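PDB 3HV0: tryptophanyl-tRNA synthetase from Cryptosporidium parvum Iowa II, which probably catalyses the ATP-dependent attachment of L-tryptophan to tRNA(Trp), releasing AMP and diphosphate. Local coordinates for residues N273-F277 against N287-K291. Residues are numbered along the deposited sequence; the frame is centred on the assembly and turned at random.
Sequences NSSIF and NKIMK
K288 spans the gap between an extended strip of loop, N273-F277, and one turn of helix 282-292. Through S274, S275, I276 and F277 the backbone stays in the beta region (phi -73° to -121°, psi 113° to 180°), while N287-K291 is alpha-helical; the closest CA atoms, of S275 and K288, are 7.0 Å apart. A long, flexible cation suits that distance: K288 leaves the helix with chi1 m and then runs fully extended, chi2 to chi4 all t, so that its NZ donates a 2.7 Å hydrogen bond to the carbonyl O of S275. S275 itself turns its CB away, leaving the backbone to make the contact. NZ also forms a salt bridge with D280, whose OD2 accepts a hydrogen bond from the F277 amide. The loop follows the KMSKS motif of class I tRNA synthetases, here KMSAS and not modelled, and lies against the HIGH counterpart, HVGH: I276 shares backbone hydrogen bonding with V90. S274, CB toward the helix and chi1 m, sets CB 3.7 Å from K288 CE, its small side chain leaving room for the lysine to pass; I276 CD1 lies 3.8 Å from K288 CD. The CB of F277 points sideways, but chi1 m and chi2 -90° swing the flat ring nearer, its edge facing the ammonium (CD2 to K288 NZ 3.6 Å) while the ring also meets H89. I276 has an off-well chi1 of -128° and chi2 p, carrying CD1 to within 4.2 Å of CD1 of I289 (chi1 and chi2 m); both branched isoleucines are buried against L355 of helix 344-367.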
ATOM      1  N   ASN A 273     -29.811   8.686   7.629  1.00 27.46           N
ATOM      2  CA  ASN A 273     -29.319   9.166   6.337  1.00 27.56           C
ATOM      3  C   ASN A 273     -29.843   8.317   5.160  1.00 27.61           C
ATOM      4  O   ASN A 273     -29.073   7.825   4.330  1.00 27.65           O
ATOM      5  CB  ASN A 273     -27.783   9.238   6.351  1.00 27.49           C
ATOM      6  CG  ASN A 273     -27.142   8.001   6.957  1.00 27.20           C
ATOM      7  OD1 ASN A 273     -26.708   7.102   6.238  1.00 26.79           O
ATOM      8  ND2 ASN A 273     -27.086   7.949   8.286  1.00 26.54           N
ATOM      9  N   SER A 274     -31.167   8.186   5.094  1.00 27.60           N
ATOM     10  CA  SER A 274     -31.830   7.289   4.147  1.00 27.53           C
ATOM     11  C   SER A 274     -32.144   7.941   2.799  1.00 27.37           C
ATOM     12  O   SER A 274     -32.927   8.895   2.720  1.00 27.07           O
ATOM     13  CB  SER A 274     -33.131   6.762   4.751  1.00 27.53           C
ATOM     14  OG  SER A 274     -32.887   6.017   5.925  1.00 27.94           O
ATOM     15  N   SER A 275     -31.519   7.412   1.750  1.00 27.26           N
ATOM     16  CA  SER A 275     -31.915   7.687   0.370  1.00 26.85           C
ATOM     17  C   SER A 275     -32.279   6.367  -0.320  1.00 26.24           C
ATOM     18  O   SER A 275     -32.187   5.290   0.281  1.00 26.29           O
ATOM     19  CB  SER A 275     -30.780   8.377  -0.378  1.00 26.90           C
ATOM     20  OG  SER A 275     -29.631   7.544  -0.397  1.00 27.44           O
ATOM     21  N   ILE A 276     -32.666   6.457  -1.587  1.00 25.40           N
ATOM     22  CA  ILE A 276     -33.263   5.329  -2.316  1.00 25.02           C
ATOM     23  C   ILE A 276     -32.219   4.235  -2.684  1.00 24.43           C
ATOM     24  O   ILE A 276     -31.305   4.474  -3.489  1.00 24.24           O
ATOM     25  CB  ILE A 276     -33.980   5.861  -3.596  1.00 24.88           C
ATOM     26  CG1 ILE A 276     -35.402   5.376  -3.698  1.00 25.56           C
ATOM     27  CG2 ILE A 276     -33.294   5.412  -4.832  1.00 26.42           C
ATOM     28  CD1 ILE A 276     -36.283   5.901  -2.572  1.00 26.82           C
ATOM     29  N   PHE A 277     -32.330   3.051  -2.085  1.00 23.62           N
ATOM     30  CA  PHE A 277     -31.428   1.950  -2.432  1.00 23.34           C
ATOM     31  C   PHE A 277     -32.037   1.036  -3.501  1.00 22.81           C
ATOM     32  O   PHE A 277     -33.253   0.914  -3.612  1.00 22.34           O
ATOM     33  CB  PHE A 277     -31.060   1.130  -1.200  1.00 23.36           C
ATOM     34  CG  PHE A 277     -30.344   1.909  -0.133  1.00 24.23           C
ATOM     35  CD1 PHE A 277     -28.954   1.996  -0.124  1.00 24.39           C
ATOM     36  CD2 PHE A 277     -31.052   2.525   0.887  1.00 25.04           C
ATOM     37  CE1 PHE A 277     -28.286   2.697   0.887  1.00 24.41           C
ATOM     38  CE2 PHE A 277     -30.393   3.231   1.894  1.00 24.85           C
ATOM     39  CZ  PHE A 277     -29.010   3.323   1.889  1.00 24.52           C
ATOM     40  N   ASN A 287     -42.409   5.852   0.733  1.00 23.31           N
ATOM     41  CA  ASN A 287     -42.136   6.489   2.017  1.00 23.64           C
ATOM     42  C   ASN A 287     -41.061   7.585   1.954  1.00 23.67           C
ATOM     43  O   ASN A 287     -41.196   8.637   2.586  1.00 23.58           O
ATOM     44  CB  ASN A 287     -41.698   5.429   3.020  1.00 23.90           C
ATOM     45  CG  ASN A 287     -41.858   5.879   4.432  1.00 25.02           C
ATOM     46  OD1 ASN A 287     -42.918   5.728   5.027  1.00 26.63           O
ATOM     47  ND2 ASN A 287     -40.797   6.441   4.992  1.00 26.76           N
ATOM     48  N   LYS A 288     -39.995   7.328   1.197  1.00 23.87           N
ATOM     49  CA  LYS A 288     -38.867   8.255   1.128  1.00 23.92           C
ATOM     50  C   LYS A 288     -39.154   9.503   0.265  1.00 24.28           C
ATOM     51  O   LYS A 288     -38.871  10.620   0.698  1.00 24.62           O
ATOM     52  CB  LYS A 288     -37.586   7.527   0.689  1.00 23.73           C
ATOM     53  CG  LYS A 288     -36.955   6.674   1.808  1.00 23.27           C
ATOM     54  CD  LYS A 288     -36.020   5.593   1.253  1.00 22.63           C
ATOM     55  CE  LYS A 288     -35.236   4.907   2.363  1.00 22.25           C
ATOM     56  NZ  LYS A 288     -34.059   4.153   1.863  1.00 21.39           N
ATOM     57  N   ILE A 289     -39.723   9.343  -0.931  1.00 24.51           N
ATOM     58  CA  ILE A 289     -40.004  10.516  -1.780  1.00 24.70           C
ATOM     59  C   ILE A 289     -40.933  11.470  -1.043  1.00 24.91           C
ATOM     60  O   ILE A 289     -40.695  12.682  -0.982  1.00 24.80           O
ATOM     61  CB  ILE A 289     -40.721  10.205  -3.140  1.00 24.77           C
ATOM     62  CG1 ILE A 289     -40.236   8.907  -3.790  1.00 24.73           C
ATOM     63  CG2 ILE A 289     -40.518  11.378  -4.119  1.00 25.23           C
ATOM     64  CD1 ILE A 289     -38.750   8.894  -4.099  1.00 23.40           C
ATOM     65  N   MET A 290     -42.000  10.898  -0.492  1.00 25.12           N
ATOM     66  CA  MET A 290     -43.093  11.682   0.079  1.00 25.30           C
ATOM     67  C   MET A 290     -42.620  12.495   1.276  1.00 25.42           C
ATOM     68  O   MET A 290     -43.065  13.621   1.468  1.00 25.37           O
ATOM     69  CB  MET A 290     -44.271  10.776   0.458  1.00 25.24           C
ATOM     70  CG  MET A 290     -44.918  10.080  -0.754  1.00 25.66           C
ATOM     71  SD  MET A 290     -45.789  11.184  -1.904  1.00 27.11           S
ATOM     72  CE  MET A 290     -46.322   9.999  -3.157  1.00 26.43           C
ATOM     73  N   LYS A 291     -41.694  11.930   2.048  1.00 25.73           N
ATOM     74  CA  LYS A 291     -41.222  12.543   3.289  1.00 26.02           C
ATOM     75  C   LYS A 291     -39.924  13.340   3.105  1.00 26.39           C
ATOM     76  O   LYS A 291     -39.811  14.461   3.596  1.00 26.61           O
ATOM     77  CB  LYS A 291     -41.023  11.469   4.372  1.00 25.83           C
TER